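PDB 6IUY: glycerol-3-phosphate dehydrogenase [NAD(+)] from Dunaliella salina, which probably interconverts dihydroxyacetone phosphate and glycerol 3-phosphate with NAD(H), and joins a phosphatase domain to this dehydrogenase for direct conversion of dihydroxyacetone phosphate to glycerol. Local coordinates for residues Pro585-Pro599 against Met602-Met615. Residues are numbered along the deposited sequence; the frame is centred on the assembly and turned at random.
Sequences PLFTTINRIIHGEVP and MILRYRVACSMPSM
Arg592 NH2 is a donor shared by two backbone carbonyls, one in the short helix 606-609 and one in the tail after it: it bonds to Ala609 O at 3.0 Å and to Met612 O, the latter modelled too short for its length to be trusted. Arginine suits the place, being long enough to reach both and carrying several N-H groups. Bends at chi2 (-119°) and chi3 (-85°) turn the guanidinium toward those carbonyls, while NH1 is modelled in a salt bridge with Glu597 OE1, doubtful because that oxygen is crowded against the arginine. Val598 CG2 lies 3.7 Å above one guanidinium face and also meets Met612 SD at 4.0 Å. With an alanine in place of Met612, Val598 is likely to lose its thioether neighbour and a gap to open beside the arginine, although the carbonyl would remain. Gly596, at positive phi, ends helix 585-594 in a Schellman motif; just beyond it, Glu597 O accepts the N-H of Met615, N to O 2.9 Å, tying down the tail.

Deeper in, the small side chain of Ala609 lets helix 606-609 approach closely, its CB 3.8 Å from Thr589 CB. Ile603 CG1, anti to the backbone N (chi1 -168°), carries CD1 into the hydrophobic seam, 3.6 Å from Ile593 CD1 and 3.8 Å from Ile590 CG1; the beta-branched chains of Ile593 and Ile603 cross at about a right angle.

Helix 585-594, with helix 606-609 folded back on it, closes the all-helical C-terminal part of the dehydrogenase: Ile590, Ile593 and Ile603 rest on helix 454-477, Thr588 on helix 564-577, and Tyr606 on helix 481-502, its OH hydrogen-bonded to Glu423 of the second subunit.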
# COMPACT_ATOMS: atom_id res chain seq x y z
N PRO A 585 -6.42 18.32 -4.98
CA PRO A 585 -6.83 19.40 -4.08
C PRO A 585 -5.88 19.56 -2.88
O PRO A 585 -5.61 20.70 -2.53
CB PRO A 585 -8.23 18.98 -3.62
CG PRO A 585 -8.28 17.50 -3.85
CD PRO A 585 -7.44 17.26 -5.07
N LEU A 586 -5.37 18.49 -2.28
CA LEU A 586 -4.55 18.70 -1.09
C LEU A 586 -3.21 19.32 -1.47
O LEU A 586 -2.75 20.25 -0.80
CB LEU A 586 -4.33 17.40 -0.31
CG LEU A 586 -3.43 17.51 0.93
CD1 LEU A 586 -4.04 18.40 2.02
CD2 LEU A 586 -3.12 16.14 1.49
N PHE A 587 -2.57 18.81 -2.54
CA PHE A 587 -1.32 19.39 -3.03
C PHE A 587 -1.52 20.89 -3.26
O PHE A 587 -0.67 21.71 -2.93
CB PHE A 587 -0.86 18.72 -4.33
CG PHE A 587 -0.29 17.34 -4.15
CD1 PHE A 587 -0.16 16.79 -2.90
CD2 PHE A 587 0.12 16.61 -5.25
CE1 PHE A 587 0.38 15.51 -2.75
CE2 PHE A 587 0.65 15.35 -5.10
CZ PHE A 587 0.79 14.79 -3.86
N THR A 588 -2.66 21.23 -3.83
CA THR A 588 -2.91 22.61 -4.20
C THR A 588 -3.16 23.50 -3.00
O THR A 588 -2.66 24.63 -2.95
CB THR A 588 -4.09 22.72 -5.16
OG1 THR A 588 -3.72 22.18 -6.43
CG2 THR A 588 -4.50 24.19 -5.35
N THR A 589 -3.94 23.03 -2.02
CA THR A 589 -4.20 23.93 -0.90
C THR A 589 -2.97 24.04 -0.00
O THR A 589 -2.76 25.07 0.62
CB THR A 589 -5.45 23.53 -0.07
OG1 THR A 589 -5.07 22.95 1.18
CG2 THR A 589 -6.36 22.60 -0.82
N ILE A 590 -2.12 23.02 0.03
CA ILE A 590 -0.83 23.15 0.73
C ILE A 590 0.05 24.26 0.14
O ILE A 590 0.70 25.02 0.88
CB ILE A 590 -0.04 21.83 0.72
CG1 ILE A 590 -0.71 20.78 1.60
CG2 ILE A 590 1.39 22.08 1.18
CD1 ILE A 590 -0.06 19.40 1.54
N ASN A 591 0.09 24.36 -1.19
CA ASN A 591 0.89 25.38 -1.88
C ASN A 591 0.28 26.76 -1.71
O ASN A 591 0.98 27.75 -1.47
CB ASN A 591 1.04 25.04 -3.37
CG ASN A 591 2.19 25.80 -4.03
OD1 ASN A 591 1.98 26.83 -4.68
ND2 ASN A 591 3.42 25.30 -3.85
N ARG A 592 -1.04 26.83 -1.83
CA ARG A 592 -1.76 28.05 -1.59
C ARG A 592 -1.60 28.55 -0.15
O ARG A 592 -1.63 29.77 0.09
CB ARG A 592 -3.23 27.84 -1.94
CG ARG A 592 -3.47 27.63 -3.42
CD ARG A 592 -4.36 28.73 -3.95
NE ARG A 592 -5.77 28.42 -3.74
CZ ARG A 592 -6.77 29.29 -3.77
NH1 ARG A 592 -6.55 30.59 -3.97
NH2 ARG A 592 -8.01 28.86 -3.57
N ILE A 593 -1.41 27.63 0.79
CA ILE A 593 -1.17 27.98 2.21
C ILE A 593 0.25 28.49 2.42
O ILE A 593 0.47 29.54 3.03
CB ILE A 593 -1.42 26.78 3.14
CG1 ILE A 593 -2.92 26.46 3.18
CG2 ILE A 593 -0.89 27.04 4.56
CD1 ILE A 593 -3.24 25.22 3.90
N ILE A 594 1.22 27.72 1.94
CA ILE A 594 2.60 28.19 1.91
C ILE A 594 2.70 29.61 1.36
O ILE A 594 3.40 30.45 1.91
CB ILE A 594 3.47 27.30 1.04
CG1 ILE A 594 3.72 25.96 1.74
CG2 ILE A 594 4.79 28.02 0.70
CD1 ILE A 594 3.97 24.83 0.77
N HIS A 595 1.99 29.89 0.27
CA HIS A 595 2.15 31.18 -0.38
C HIS A 595 1.11 32.22 0.04
O HIS A 595 1.10 33.33 -0.47
CB HIS A 595 2.17 30.99 -1.90
CG HIS A 595 3.41 30.32 -2.37
ND1 HIS A 595 4.66 30.90 -2.27
CD2 HIS A 595 3.62 29.08 -2.89
CE1 HIS A 595 5.57 30.07 -2.73
NE2 HIS A 595 4.97 28.96 -3.12
N GLY A 596 0.27 31.86 1.00
CA GLY A 596 -0.54 32.83 1.71
C GLY A 596 -1.83 33.21 1.03
O GLY A 596 -2.38 34.28 1.30
N GLU A 597 -2.34 32.35 0.16
CA GLU A 597 -3.62 32.63 -0.47
C GLU A 597 -4.74 32.01 0.34
O GLU A 597 -5.87 32.50 0.33
CB GLU A 597 -3.67 32.11 -1.91
CG GLU A 597 -2.60 32.66 -2.83
CD GLU A 597 -2.73 32.08 -4.22
OE1 GLU A 597 -3.74 31.41 -4.48
OE2 GLU A 597 -1.82 32.31 -5.05
N VAL A 598 -4.43 30.94 1.04
CA VAL A 598 -5.39 30.25 1.90
C VAL A 598 -4.82 30.25 3.30
O VAL A 598 -3.60 30.12 3.48
CB VAL A 598 -5.67 28.82 1.40
CG1 VAL A 598 -6.50 28.03 2.40
CG2 VAL A 598 -6.36 28.87 0.05
N PRO A 599 -5.67 30.45 4.32
CA PRO A 599 -5.15 30.46 5.69
C PRO A 599 -4.81 29.04 6.12
O PRO A 599 -5.44 28.10 5.64
CB PRO A 599 -6.32 31.02 6.50
CG PRO A 599 -7.53 30.57 5.72
CD PRO A 599 -7.13 30.67 4.27
N MET A 602 -7.42 26.18 6.86
CA MET A 602 -8.19 25.49 5.82
C MET A 602 -7.56 24.18 5.35
O MET A 602 -7.98 23.63 4.34
CB MET A 602 -8.39 26.40 4.60
CG MET A 602 -9.38 27.55 4.80
SD MET A 602 -11.05 27.00 5.19
CE MET A 602 -11.44 26.01 3.75
N ILE A 603 -6.57 23.68 6.08
CA ILE A 603 -5.82 22.51 5.61
C ILE A 603 -6.69 21.24 5.57
O ILE A 603 -6.51 20.41 4.69
CB ILE A 603 -4.56 22.26 6.47
CG1 ILE A 603 -3.63 21.23 5.81
CG2 ILE A 603 -4.92 21.79 7.86
CD1 ILE A 603 -2.93 21.71 4.60
N LEU A 604 -7.62 21.08 6.50
CA LEU A 604 -8.47 19.89 6.45
C LEU A 604 -9.65 20.11 5.49
O LEU A 604 -10.46 19.21 5.29
CB LEU A 604 -8.99 19.52 7.84
CG LEU A 604 -7.91 19.32 8.92
CD1 LEU A 604 -8.55 19.30 10.31
CD2 LEU A 604 -7.14 18.03 8.65
N ARG A 605 -9.73 21.30 4.90
CA ARG A 605 -10.82 21.64 3.98
C ARG A 605 -10.32 21.74 2.55
O ARG A 605 -10.73 22.63 1.80
CB ARG A 605 -11.47 22.97 4.38
CG ARG A 605 -12.39 22.89 5.61
CD ARG A 605 -13.84 22.66 5.20
NE ARG A 605 -14.76 22.91 6.31
CZ ARG A 605 -15.19 24.11 6.69
NH1 ARG A 605 -14.79 25.21 6.05
NH2 ARG A 605 -16.02 24.22 7.73
N TYR A 606 -9.45 20.81 2.17
CA TYR A 606 -8.79 20.85 0.87
C TYR A 606 -9.75 20.79 -0.33
O TYR A 606 -9.56 21.52 -1.30
CB TYR A 606 -7.77 19.71 0.79
CG TYR A 606 -8.30 18.38 1.24
CD1 TYR A 606 -8.98 17.54 0.36
CD2 TYR A 606 -8.14 17.96 2.55
CE1 TYR A 606 -9.47 16.30 0.78
CE2 TYR A 606 -8.62 16.74 2.98
CZ TYR A 606 -9.28 15.91 2.10
OH TYR A 606 -9.75 14.70 2.54
N ARG A 607 -10.77 19.92 -0.26
CA ARG A 607 -11.79 19.83 -1.32
C ARG A 607 -12.36 21.20 -1.66
O ARG A 607 -12.78 21.47 -2.79
CB ARG A 607 -12.92 18.88 -0.90
CG ARG A 607 -12.73 17.42 -1.30
CD ARG A 607 -13.21 16.46 -0.20
NE ARG A 607 -12.55 15.16 -0.32
CZ ARG A 607 -12.73 14.13 0.52
NH1 ARG A 607 -13.58 14.23 1.54
NH2 ARG A 607 -12.07 12.99 0.32
N VAL A 608 -12.34 22.10 -0.68
CA VAL A 608 -12.92 23.43 -0.84
C VAL A 608 -11.85 24.50 -1.01
O VAL A 608 -12.01 25.44 -1.80
CB VAL A 608 -13.78 23.80 0.37
CG1 VAL A 608 -14.19 25.26 0.29
CG2 VAL A 608 -15.00 22.89 0.45
N ALA A 609 -10.76 24.36 -0.26
CA ALA A 609 -9.69 25.36 -0.26
C ALA A 609 -8.92 25.41 -1.60
O ALA A 609 -8.25 26.39 -1.91
CB ALA A 609 -8.73 25.08 0.88
N CYS A 610 -9.02 24.35 -2.39
CA CYS A 610 -8.28 24.33 -3.65
C CYS A 610 -8.87 25.33 -4.64
O CYS A 610 -8.15 25.88 -5.47
CB CYS A 610 -8.28 22.93 -4.25
SG CYS A 610 -9.92 22.31 -4.62
N SER A 611 -10.18 25.57 -4.54
CA SER A 611 -10.86 26.47 -5.49
C SER A 611 -11.33 27.78 -4.85
O SER A 611 -11.65 28.72 -5.57
CB SER A 611 -12.05 25.76 -6.16
OG SER A 611 -12.93 25.18 -5.20
N MET A 612 -11.35 27.85 -3.52
CA MET A 612 -11.85 29.05 -2.85
C MET A 612 -11.09 30.30 -3.30
O MET A 612 -9.93 30.21 -3.71
CB MET A 612 -11.76 28.90 -1.34
CG MET A 612 -10.39 28.48 -0.81
SD MET A 612 -10.24 28.81 0.96
CE MET A 612 -9.89 30.57 0.96
N PRO A 613 -11.74 31.47 -3.25
CA PRO A 613 -11.04 32.69 -3.68
C PRO A 613 -9.95 33.03 -2.69
O PRO A 613 -10.13 32.81 -1.50
CB PRO A 613 -12.15 33.76 -3.68
CG PRO A 613 -13.45 32.98 -3.70
CD PRO A 613 -13.15 31.73 -2.91
N SER A 614 -8.83 33.57 -3.17
CA SER A 614 -7.73 33.94 -2.30
C SER A 614 -8.17 34.91 -1.20
O SER A 614 -9.13 35.66 -1.37
CB SER A 614 -6.59 34.56 -3.12
OG SER A 614 -6.28 33.75 -4.23
N MET A 615 -7.46 34.88 -0.07
CA MET A 615 -7.67 35.84 1.02
C MET A 615 -7.04 37.19 0.69
O MET A 615 -6.07 37.25 -0.07
CB MET A 615 -7.08 35.31 2.32
CG MET A 615 -5.61 35.70 2.51
SD MET A 615 -4.84 35.10 4.03
CE MET A 615 -4.72 33.35 3.69